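Side-chain contacts in hypothetical protein yihE (Escherichia coli, PDB 1ZYL), which phosphorylates serine and threonine residues of proteins, itself included, at the expense of ATP, and probably protects the cell against stress from reactive oxygen species: residues K238-Q241 / R242-E246; T247-E250 / A251-F255; T260-I263 / G264-E267; R127-G130 / R131-Q134. All coordinates share one frame; numbering follows the deposited sequence.

Contact 1 of 4, residues K238-Q241 / R242-E246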
loop_
_atom_site.group_PDB
_atom_site.type_symbol
_atom_site.label_atom_id
_atom_site.label_comp_id
_atom_site.label_asym_id
_atom_site.label_seq_id
_atom_site.Cartn_x
_atom_site.Cartn_y
_atom_site.Cartn_z
ATOM N N LYS A 238 5.596 18.291 15.202
ATOM C CA LYS A 238 6.808 17.537 15.473
ATOM C C LYS A 238 6.752 16.786 16.803
ATOM O O LYS A 238 6.998 15.575 16.848
ATOM C CB LYS A 238 8.034 18.469 15.450
ATOM C CG LYS A 238 8.303 19.143 14.096
ATOM C CD LYS A 238 7.994 20.650 14.115
ATOM C CE LYS A 238 6.513 20.946 14.382
ATOM N NZ LYS A 238 6.296 22.352 14.791
ATOM N N ALA A 239 6.408 17.499 17.875
ATOM C CA ALA A 239 6.355 16.913 19.213
ATOM C C ALA A 239 5.273 15.869 19.415
ATOM O O ALA A 239 5.406 14.998 20.273
ATOM C CB ALA A 239 6.206 18.007 20.258
ATOM N N GLU A 240 4.196 15.970 18.642
ATOM C CA GLU A 240 3.094 15.019 18.730
ATOM C C GLU A 240 3.601 13.721 18.138
ATOM O O GLU A 240 3.364 12.643 18.676
ATOM C CB GLU A 240 1.894 15.519 17.928
ATOM C CG GLU A 240 0.630 15.712 18.741
ATOM C CD GLU A 240 -0.032 14.397 19.108
ATOM O OE1 GLU A 240 0.613 13.566 19.785
ATOM O OE2 GLU A 240 -1.203 14.191 18.717
ATOM N N GLN A 241 4.322 13.845 17.026
ATOM C CA GLN A 241 4.882 12.698 16.331
ATOM C C GLN A 241 6.062 12.113 17.084
ATOM O O GLN A 241 6.450 10.970 16.857
ATOM C CB GLN A 241 5.317 13.095 14.927
ATOM C CG GLN A 241 4.209 13.698 14.112
ATOM C CD GLN A 241 4.493 13.653 12.628
ATOM O OE1 GLN A 241 3.751 14.228 11.835
ATOM N NE2 GLN A 241 5.564 12.960 12.241
ATOM N N ARG A 242 6.649 12.899 17.973
ATOM C CA ARG A 242 7.764 12.382 18.744
ATOM C C ARG A 242 7.221 11.398 19.766
ATOM O O ARG A 242 7.857 10.390 20.060
ATOM C CB ARG A 242 8.508 13.493 19.486
ATOM C CG ARG A 242 9.615 12.953 20.361
ATOM C CD ARG A 242 10.197 14.001 21.271
ATOM N NE ARG A 242 11.140 13.390 22.203
ATOM C CZ ARG A 242 11.749 14.037 23.193
ATOM N NH1 ARG A 242 12.595 13.390 23.995
ATOM N NH2 ARG A 242 11.505 15.330 23.383
ATOM N N MET A 243 6.041 11.681 20.307
ATOM C CA MET A 243 5.490 10.792 21.307
ATOM C C MET A 243 4.743 9.614 20.718
ATOM O O MET A 243 4.756 8.536 21.310
ATOM C CB MET A 243 4.586 11.554 22.272
ATOM C CG MET A 243 3.240 11.916 21.717
ATOM S SD MET A 243 1.995 11.491 22.910
ATOM C CE MET A 243 1.700 9.806 22.428
ATOM N N GLN A 244 4.094 9.803 19.567
ATOM C CA GLN A 244 3.363 8.703 18.935
ATOM C C GLN A 244 4.379 7.651 18.550
ATOM O O GLN A 244 4.227 6.471 18.861
ATOM C CB GLN A 244 2.651 9.149 17.665
ATOM C CG GLN A 244 1.809 10.371 17.815
ATOM C CD GLN A 244 1.187 10.783 16.503
ATOM O OE1 GLN A 244 1.746 10.530 15.432
ATOM N NE2 GLN A 244 0.030 11.436 16.571
ATOM N N LEU A 245 5.422 8.088 17.862
ATOM C CA LEU A 245 6.455 7.162 17.451
ATOM C C LEU A 245 6.966 6.458 18.697
ATOM O O LEU A 245 7.013 5.233 18.771
ATOM C CB LEU A 245 7.600 7.903 16.762
ATOM C CG LEU A 245 8.685 6.961 16.245
ATOM C CD1 LEU A 245 8.033 5.833 15.460
ATOM C CD2 LEU A 245 9.672 7.725 15.383
ATOM N N GLU A 246 7.336 7.250 19.686
ATOM C CA GLU A 246 7.843 6.710 20.926
ATOM C C GLU A 246 6.821 5.728 21.512
ATOM O O GLU A 246 7.191 4.683 22.053
ATOM C CB GLU A 246 8.111 7.876 21.881
ATOM C CG GLU A 246 8.901 7.556 23.137
ATOM C CD GLU A 246 9.410 8.821 23.834
ATOM O OE1 GLU A 246 9.773 8.752 25.029
ATOM O OE2 GLU A 246 9.457 9.884 23.182
#
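Glu-240 meets Met-243 and Gln-244 in a local contact along one face of helix 238-252, in its first turns and close to the protein surface. The backbone bonds are uneven. Leu-245 N donates to Gln-241 O at 3.2 Å, with an N-H...O angle of 158°. The bond from Arg-242 N to Lys-238 O is weak, and so is the one from Met-243 N to Ala-239 O. Glu-240 and Met-243 lie side by side and point the same way. OE1 of Glu-240 comes within 3.7 Å of Met-243 CG, alongside the start of the thioether chain. Met-243 CG sits between its own backbone N and carbonyl carbon (chi1 76°), and this turns the chain back toward Glu-240. Gln-244 runs at a slant to Glu-240. Its amide plane stands 77° from the carboxylate plane. NE2 of Gln-244 stays 3.7 Å from OE2 of Glu-240. The buried amide has its partners elsewhere; OE1 is bonded to Asn-235 N in the loop before the helix. Asp-237 OD2 is bonded to Glu-240 N at the start of the helix. The inner side of this first part of the helix packs on helix 119-136, where Met-243 touches Ile-119 and Gln-244 touches Met-122. Leu-245 leans on Ile-263 of the segment that leads into helix 266-283.

Contact 2 of 4, residues T247-E250 / A251-F255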
loop_
_atom_site.group_PDB
_atom_site.type_symbol
_atom_site.label_atom_id
_atom_site.label_comp_id
_atom_site.label_asym_id
_atom_site.label_seq_id
_atom_site.Cartn_x
_atom_site.Cartn_y
_atom_site.Cartn_z
ATOM N N THR A 247 5.538 6.043 21.358
ATOM C CA THR A 247 4.463 5.217 21.909
ATOM C C THR A 247 4.141 3.924 21.170
ATOM O O THR A 247 4.000 2.866 21.792
ATOM C CB THR A 247 3.155 6.032 22.042
ATOM O OG1 THR A 247 3.305 7.001 23.082
ATOM C CG2 THR A 247 1.985 5.128 22.374
ATOM N N ILE A 248 4.005 4.002 19.851
ATOM C CA ILE A 248 3.680 2.812 19.078
ATOM C C ILE A 248 4.814 1.786 19.139
ATOM O O ILE A 248 4.572 0.594 18.996
ATOM C CB ILE A 248 3.343 3.159 17.589
ATOM C CG1 ILE A 248 4.615 3.383 16.786
ATOM C CG2 ILE A 248 2.459 4.393 17.515
ATOM C CD1 ILE A 248 5.129 2.129 16.130
ATOM N N ILE A 249 6.044 2.242 19.360
ATOM C CA ILE A 249 7.176 1.330 19.445
ATOM C C ILE A 249 7.156 0.582 20.769
ATOM O O ILE A 249 7.559 -0.574 20.838
ATOM C CB ILE A 249 8.532 2.057 19.355
ATOM C CG1 ILE A 249 8.608 2.897 18.083
ATOM C CG2 ILE A 249 9.664 1.025 19.341
ATOM C CD1 ILE A 249 9.887 3.695 17.954
ATOM N N GLU A 250 6.694 1.249 21.821
ATOM C CA GLU A 250 6.630 0.632 23.138
ATOM C C GLU A 250 5.592 -0.481 23.132
ATOM O O GLU A 250 5.725 -1.473 23.854
ATOM C CB GLU A 250 6.265 1.666 24.201
ATOM C CG GLU A 250 6.328 1.121 25.616
ATOM C CD GLU A 250 7.733 0.702 25.999
ATOM O OE1 GLU A 250 7.911 0.126 27.095
ATOM O OE2 GLU A 250 8.662 0.954 25.201
ATOM N N ALA A 251 4.552 -0.307 22.323
ATOM C CA ALA A 251 3.505 -1.316 22.216
ATOM C C ALA A 251 3.959 -2.370 21.217
ATOM O O ALA A 251 3.833 -3.569 21.448
ATOM C CB ALA A 251 2.205 -0.679 21.755
ATOM N N TYR A 252 4.500 -1.899 20.106
ATOM C CA TYR A 252 4.994 -2.770 19.061
ATOM C C TYR A 252 5.979 -3.781 19.635
ATOM O O TYR A 252 5.848 -4.980 19.397
ATOM C CB TYR A 252 5.663 -1.920 17.972
ATOM C CG TYR A 252 6.265 -2.684 16.809
ATOM C CD1 TYR A 252 7.551 -3.230 16.887
ATOM C CD2 TYR A 252 5.564 -2.827 15.618
ATOM C CE1 TYR A 252 8.124 -3.894 15.798
ATOM C CE2 TYR A 252 6.125 -3.491 14.527
ATOM C CZ TYR A 252 7.401 -4.018 14.620
ATOM O OH TYR A 252 7.938 -4.663 13.533
ATOM N N GLU A 253 6.950 -3.301 20.405
ATOM C CA GLU A 253 7.965 -4.184 20.981
ATOM C C GLU A 253 7.464 -5.338 21.857
ATOM O O GLU A 253 8.256 -6.199 22.252
ATOM C CB GLU A 253 9.009 -3.373 21.752
ATOM C CG GLU A 253 9.708 -2.342 20.885
ATOM C CD GLU A 253 11.174 -2.184 21.201
ATOM O OE1 GLU A 253 11.515 -1.883 22.367
ATOM O OE2 GLU A 253 11.987 -2.357 20.273
ATOM N N GLU A 254 6.167 -5.372 22.157
ATOM C CA GLU A 254 5.643 -6.460 22.962
ATOM C C GLU A 254 5.784 -7.785 22.217
ATOM O O GLU A 254 5.983 -8.825 22.839
ATOM C CB GLU A 254 4.173 -6.221 23.317
ATOM C CG GLU A 254 3.508 -7.434 23.980
ATOM C CD GLU A 254 2.029 -7.225 24.297
ATOM O OE1 GLU A 254 1.360 -8.209 24.677
ATOM O OE2 GLU A 254 1.532 -6.086 24.175
ATOM N N PHE A 255 5.704 -7.749 20.885
ATOM C CA PHE A 255 5.807 -8.966 20.074
ATOM C C PHE A 255 6.962 -8.997 19.074
ATOM O O PHE A 255 7.334 -10.058 18.581
ATOM C CB PHE A 255 4.499 -9.192 19.321
ATOM C CG PHE A 255 3.315 -9.330 20.216
ATOM C CD1 PHE A 255 3.102 -10.499 20.929
ATOM C CD2 PHE A 255 2.433 -8.268 20.391
ATOM C CE1 PHE A 255 2.026 -10.608 21.808
ATOM C CE2 PHE A 255 1.353 -8.369 21.269
ATOM C CZ PHE A 255 1.151 -9.538 21.978
#
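Tyr-252 N bonds to Ile-248 O at 2.7 Å, and Ala-251 N bonds to Thr-247 O at 3.3 Å. These are four-residue steps of helix 238-252 in its last turns. In the residues that follow, Glu-254 N bonds to Ala-251 O and Phe-255 N to Tyr-252 O, each over three residues. Of the side chains, Ile-249 and Glu-253 run side by side in the same direction. CG2 of Ile-249 touches CG of Glu-253 at 3.7 Å and its CD at 4.0 Å. This branch of Ile-249 lies opposite its backbone N, while CG1 stands beside N (chi1 -55°) and leaves CG2 to face the glutamate. CG of Glu-253 makes the apolar contact, and OE2 of its carboxylate is bonded to Phe-258 N in the following loop. Ile-248 makes a looser touch, CD1 to Tyr-252 CB at 4.5 Å. Tyr-252 swings its ring away from this turn, CG lying opposite the backbone N (chi1 179°). The ring reaches helix 119-136, where it meets the His-133 ring with planes about 80° apart and its OH is bonded to His-133 ND1. Ile-248 packs on Met-122 of the same helix. Thr-247 OG1 turns back to bond Met-243 O, one turn earlier. This is the end of an amphipathic helix with its inner side, carrying Ile-248 and Tyr-252, laid against helix 119-136 of the kinase-like phosphotransferase fold.

Contact 3 of 4, residues T260-I263 / G264-E267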
loop_
_atom_site.group_PDB
_atom_site.type_symbol
_atom_site.label_atom_id
_atom_site.label_comp_id
_atom_site.label_asym_id
_atom_site.label_seq_id
_atom_site.Cartn_x
_atom_site.Cartn_y
_atom_site.Cartn_z
ATOM N N THR A 260 15.504 0.855 16.181
ATOM C CA THR A 260 15.427 2.301 16.139
ATOM C C THR A 260 16.110 2.911 14.909
ATOM O O THR A 260 15.627 3.898 14.347
ATOM C CB THR A 260 16.041 2.898 17.414
ATOM O OG1 THR A 260 15.691 2.079 18.533
ATOM C CG2 THR A 260 15.504 4.294 17.662
ATOM N N ALA A 261 17.216 2.324 14.466
ATOM C CA ALA A 261 17.923 2.880 13.316
ATOM C C ALA A 261 17.093 2.960 12.037
ATOM O O ALA A 261 17.394 3.762 11.159
ATOM C CB ALA A 261 19.194 2.105 13.057
ATOM N N GLU A 262 16.055 2.134 11.925
ATOM C CA GLU A 262 15.211 2.148 10.732
ATOM C C GLU A 262 14.458 3.460 10.594
ATOM O O GLU A 262 13.886 3.737 9.541
ATOM C CB GLU A 262 14.194 1.007 10.751
ATOM C CG GLU A 262 14.790 -0.383 10.734
ATOM C CD GLU A 262 13.728 -1.462 10.623
ATOM O OE1 GLU A 262 13.979 -2.578 11.116
ATOM O OE2 GLU A 262 12.651 -1.202 10.041
ATOM N N ILE A 263 14.457 4.263 11.653
ATOM C CA ILE A 263 13.765 5.545 11.622
ATOM C C ILE A 263 14.445 6.483 10.624
ATOM O O ILE A 263 13.859 7.470 10.168
ATOM C CB ILE A 263 13.765 6.180 13.016
ATOM C CG1 ILE A 263 13.108 5.221 14.005
ATOM C CG2 ILE A 263 13.021 7.502 13.003
ATOM C CD1 ILE A 263 11.684 4.953 13.697
ATOM N N GLY A 264 15.682 6.154 10.276
ATOM C CA GLY A 264 16.427 6.964 9.335
ATOM C C GLY A 264 16.019 6.683 7.903
ATOM O O GLY A 264 16.306 7.467 6.989
ATOM N N LEU A 265 15.334 5.564 7.707
ATOM C CA LEU A 265 14.876 5.174 6.383
ATOM C C LEU A 265 13.538 5.828 6.007
ATOM O O LEU A 265 13.056 5.630 4.887
ATOM C CB LEU A 265 14.689 3.659 6.332
ATOM C CG LEU A 265 15.786 2.720 6.834
ATOM C CD1 LEU A 265 15.253 1.291 6.878
ATOM C CD2 LEU A 265 16.988 2.799 5.920
ATOM N N ILE A 266 12.928 6.595 6.917
ATOM C CA ILE A 266 11.619 7.179 6.613
ATOM C C ILE A 266 11.592 8.204 5.487
ATOM O O ILE A 266 10.780 8.093 4.579
ATOM C CB ILE A 266 10.930 7.804 7.861
ATOM C CG1 ILE A 266 11.798 8.907 8.432
ATOM C CG2 ILE A 266 10.670 6.742 8.920
ATOM C CD1 ILE A 266 11.099 9.734 9.490
ATOM N N GLU A 267 12.462 9.202 5.524
ATOM C CA GLU A 267 12.448 10.188 4.456
ATOM C C GLU A 267 12.741 9.507 3.129
ATOM O O GLU A 267 12.227 9.912 2.089
ATOM C CB GLU A 267 13.421 11.326 4.757
ATOM C CG GLU A 267 13.004 12.105 6.001
ATOM C CD GLU A 267 11.522 12.514 5.977
ATOM O OE1 GLU A 267 10.892 12.542 7.065
ATOM O OE2 GLU A 267 10.988 12.811 4.879
#
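Leu-265 lies over the backbone of Glu-262 in a 3-10 turn that leads into helix 266-283. The turn is set by bonds spanning three residues. Gly-264 N donates to Ala-261 O at 3.1 Å, nearly straight at 165°, and Leu-265 N donates to Glu-262 O at 3.0 Å. This short repeat brings residues 262 and 265 onto one side. CD1 of Leu-265 then reaches CB of Glu-262 at 4.0 Å, and its CG lies 4.0 Å from Glu-262 CA. Leu-265 CG stands beside its own backbone N (chi1 -49°), which folds the isobutyl group back over the preceding turn. Glu-262 offers only the root of its side chain here. The rest extends away, and OE2 is bonded to Val-227 N in a loop that also touches this side chain through Pro-225 and Ala-226. Leu-265 also touches Arg-190, whose NH1 makes a weak hydrogen bond to Ala-261 O. Ile-263 packs on Phe-258, on another side of the turn. Ile-266 continues the chain with a weak N-H bond to Ile-263 O. Its CG1 sits between backbone N and carbonyl carbon (chi1 60°) and points back along the turn. That leaves the tip of the branch, CD1 of Ile-266, 3.6 Å from Ile-263 O.

Contact 4 of 4, residues R127-G130 / R131-Q134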
loop_
_atom_site.group_PDB
_atom_site.type_symbol
_atom_site.label_atom_id
_atom_site.label_comp_id
_atom_site.label_asym_id
_atom_site.label_seq_id
_atom_site.Cartn_x
_atom_site.Cartn_y
_atom_site.Cartn_z
ATOM N N ARG A 127 0.661 -2.465 18.587
ATOM C CA ARG A 127 0.824 -3.763 19.220
ATOM C C ARG A 127 0.517 -4.915 18.250
ATOM O O ARG A 127 1.291 -5.863 18.155
ATOM C CB ARG A 127 -0.068 -3.847 20.456
ATOM C CG ARG A 127 0.026 -5.154 21.195
ATOM C CD ARG A 127 -0.886 -5.153 22.405
ATOM N NE ARG A 127 -1.486 -6.467 22.618
ATOM C CZ ARG A 127 -2.392 -7.015 21.810
ATOM N NH1 ARG A 127 -2.808 -6.354 20.732
ATOM N NH2 ARG A 127 -2.876 -8.225 22.077
ATOM N N TYR A 128 -0.601 -4.832 17.532
ATOM C CA TYR A 128 -0.962 -5.870 16.573
ATOM C C TYR A 128 0.027 -5.874 15.424
ATOM O O TYR A 128 0.303 -6.914 14.829
ATOM C CB TYR A 128 -2.376 -5.639 16.039
ATOM C CG TYR A 128 -3.451 -6.298 16.874
ATOM C CD1 TYR A 128 -4.706 -5.705 17.031
ATOM C CD2 TYR A 128 -3.220 -7.529 17.493
ATOM C CE1 TYR A 128 -5.704 -6.323 17.785
ATOM C CE2 TYR A 128 -4.209 -8.154 18.244
ATOM C CZ TYR A 128 -5.448 -7.549 18.386
ATOM O OH TYR A 128 -6.431 -8.178 19.116
ATOM N N LEU A 129 0.556 -4.698 15.120
ATOM C CA LEU A 129 1.538 -4.542 14.056
ATOM C C LEU A 129 2.804 -5.306 14.470
ATOM O O LEU A 129 3.559 -5.805 13.635
ATOM C CB LEU A 129 1.840 -3.053 13.876
ATOM C CG LEU A 129 1.811 -2.426 12.481
ATOM C CD1 LEU A 129 0.804 -3.134 11.579
ATOM C CD2 LEU A 129 1.458 -0.947 12.625
ATOM N N GLY A 130 3.016 -5.395 15.779
ATOM C CA GLY A 130 4.173 -6.093 16.295
ATOM C C GLY A 130 3.970 -7.586 16.179
ATOM O O GLY A 130 4.918 -8.332 15.947
ATOM N N ARG A 131 2.730 -8.030 16.349
ATOM C CA ARG A 131 2.450 -9.446 16.230
ATOM C C ARG A 131 2.414 -9.803 14.746
ATOM O O ARG A 131 2.712 -10.939 14.366
ATOM C CB ARG A 131 1.116 -9.798 16.888
ATOM C CG ARG A 131 0.823 -11.300 16.855
ATOM C CD ARG A 131 -0.545 -11.654 17.423
ATOM N NE ARG A 131 -0.622 -11.455 18.867
ATOM C CZ ARG A 131 -1.708 -11.696 19.593
ATOM N NH1 ARG A 131 -1.694 -11.493 20.902
ATOM N NH2 ARG A 131 -2.815 -12.134 19.010
ATOM N N MET A 132 2.067 -8.825 13.909
ATOM C CA MET A 132 2.000 -9.049 12.470
ATOM C C MET A 132 3.391 -9.318 11.950
ATOM O O MET A 132 3.631 -10.327 11.290
ATOM C CB MET A 132 1.424 -7.836 11.742
ATOM C CG MET A 132 0.927 -8.155 10.331
ATOM S SD MET A 132 0.846 -6.722 9.238
ATOM C CE MET A 132 -0.642 -5.965 9.787
ATOM N N HIS A 133 4.311 -8.407 12.252
ATOM C CA HIS A 133 5.699 -8.550 11.817
ATOM C C HIS A 133 6.360 -9.761 12.444
ATOM O O HIS A 133 7.356 -10.268 11.918
ATOM C CB HIS A 133 6.496 -7.292 12.147
ATOM C CG HIS A 133 6.096 -6.107 11.332
ATOM N ND1 HIS A 133 6.835 -4.948 11.291
ATOM C CD2 HIS A 133 5.032 -5.904 10.520
ATOM C CE1 HIS A 133 6.247 -4.081 10.487
ATOM N NE2 HIS A 133 5.150 -4.638 10.005
ATOM N N GLN A 134 5.803 -10.215 13.569
ATOM C CA GLN A 134 6.313 -11.394 14.252
ATOM C C GLN A 134 6.082 -12.563 13.303
ATOM O O GLN A 134 6.963 -13.403 13.108
ATOM C CB GLN A 134 5.549 -11.630 15.547
ATOM C CG GLN A 134 6.126 -12.736 16.412
ATOM C CD GLN A 134 5.291 -13.004 17.650
ATOM O OE1 GLN A 134 5.744 -13.664 18.578
ATOM N NE2 GLN A 134 4.065 -12.501 17.664
#
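His-133 N donates to Leu-129 O at 3.0 Å and 171°, an almost straight helix bond. Met-132 N reaches Tyr-128 O at 2.8 Å, one residue earlier along the helix. Leu-129 O also lies over one face of the His-133 ring, 3.4 Å from its CG. Beyond the backbone, NE2 of this buried ring is bonded to Asp-229 OD1 and ND1 to Tyr-252 OH, and two bonds on the two nitrogens would hold the ring's rotation. Arg-127 and Arg-131 run side by side, pointing the same way. Their guanidinium planes are 58° apart, and NH2 of Arg-127 lies 3.7 Å from NH1 of Arg-131. The two like charges have different partners elsewhere. Arg-131 NH2 is bonded to Glu-81 O and the side chain makes a cation-pi contact with Phe-255, while Arg-127 NE has a long, weak ion pair with Glu-254. Tyr-128 fits beside both arginines. NH1 of Arg-127 stands 3.3 Å above one face of its ring, toward the rim, and NH2 of Arg-131 comes to the ring edge, 4.3 Å from CE2. On the apolar side, Leu-129 CD1 touches Met-132 CE at 3.6 Å. Met-132 gets there by a bend at its last torsion (chi3 -78°). Both residues pack on Phe-215 of strand 213-215. The side chain of Met-132 is about 9 Å from that of Asn-206, an inferred magnesium ligand. Helix 119-136 belongs to the kinase-like phosphotransferase fold, and its Met-132 side faces strand 213-215 near the probable catalytic residues.

Overall arrangement
Contact 4 comes first along the chain, on helix 119-136. Contacts 1 and 2 follow in series on helix 238-252, their centres about 14 Å apart, and contact 3 comes last at the entry to helix 266-283. Contacts 2 and 4 are the nearest pair, with centres about 9 Å apart and several direct touches, among them Phe-255 CB to Gly-130 O at 3.5 Å. Contact 3 meets contact 1 through Ile-263 and Leu-245 but does not touch contacts 2 or 4. All four belong to the kinase-like phosphotransferase fold. Helix 238-252 thus lies between helix 119-136, near the probable catalytic residues, and the turn that leads into helix 266-283.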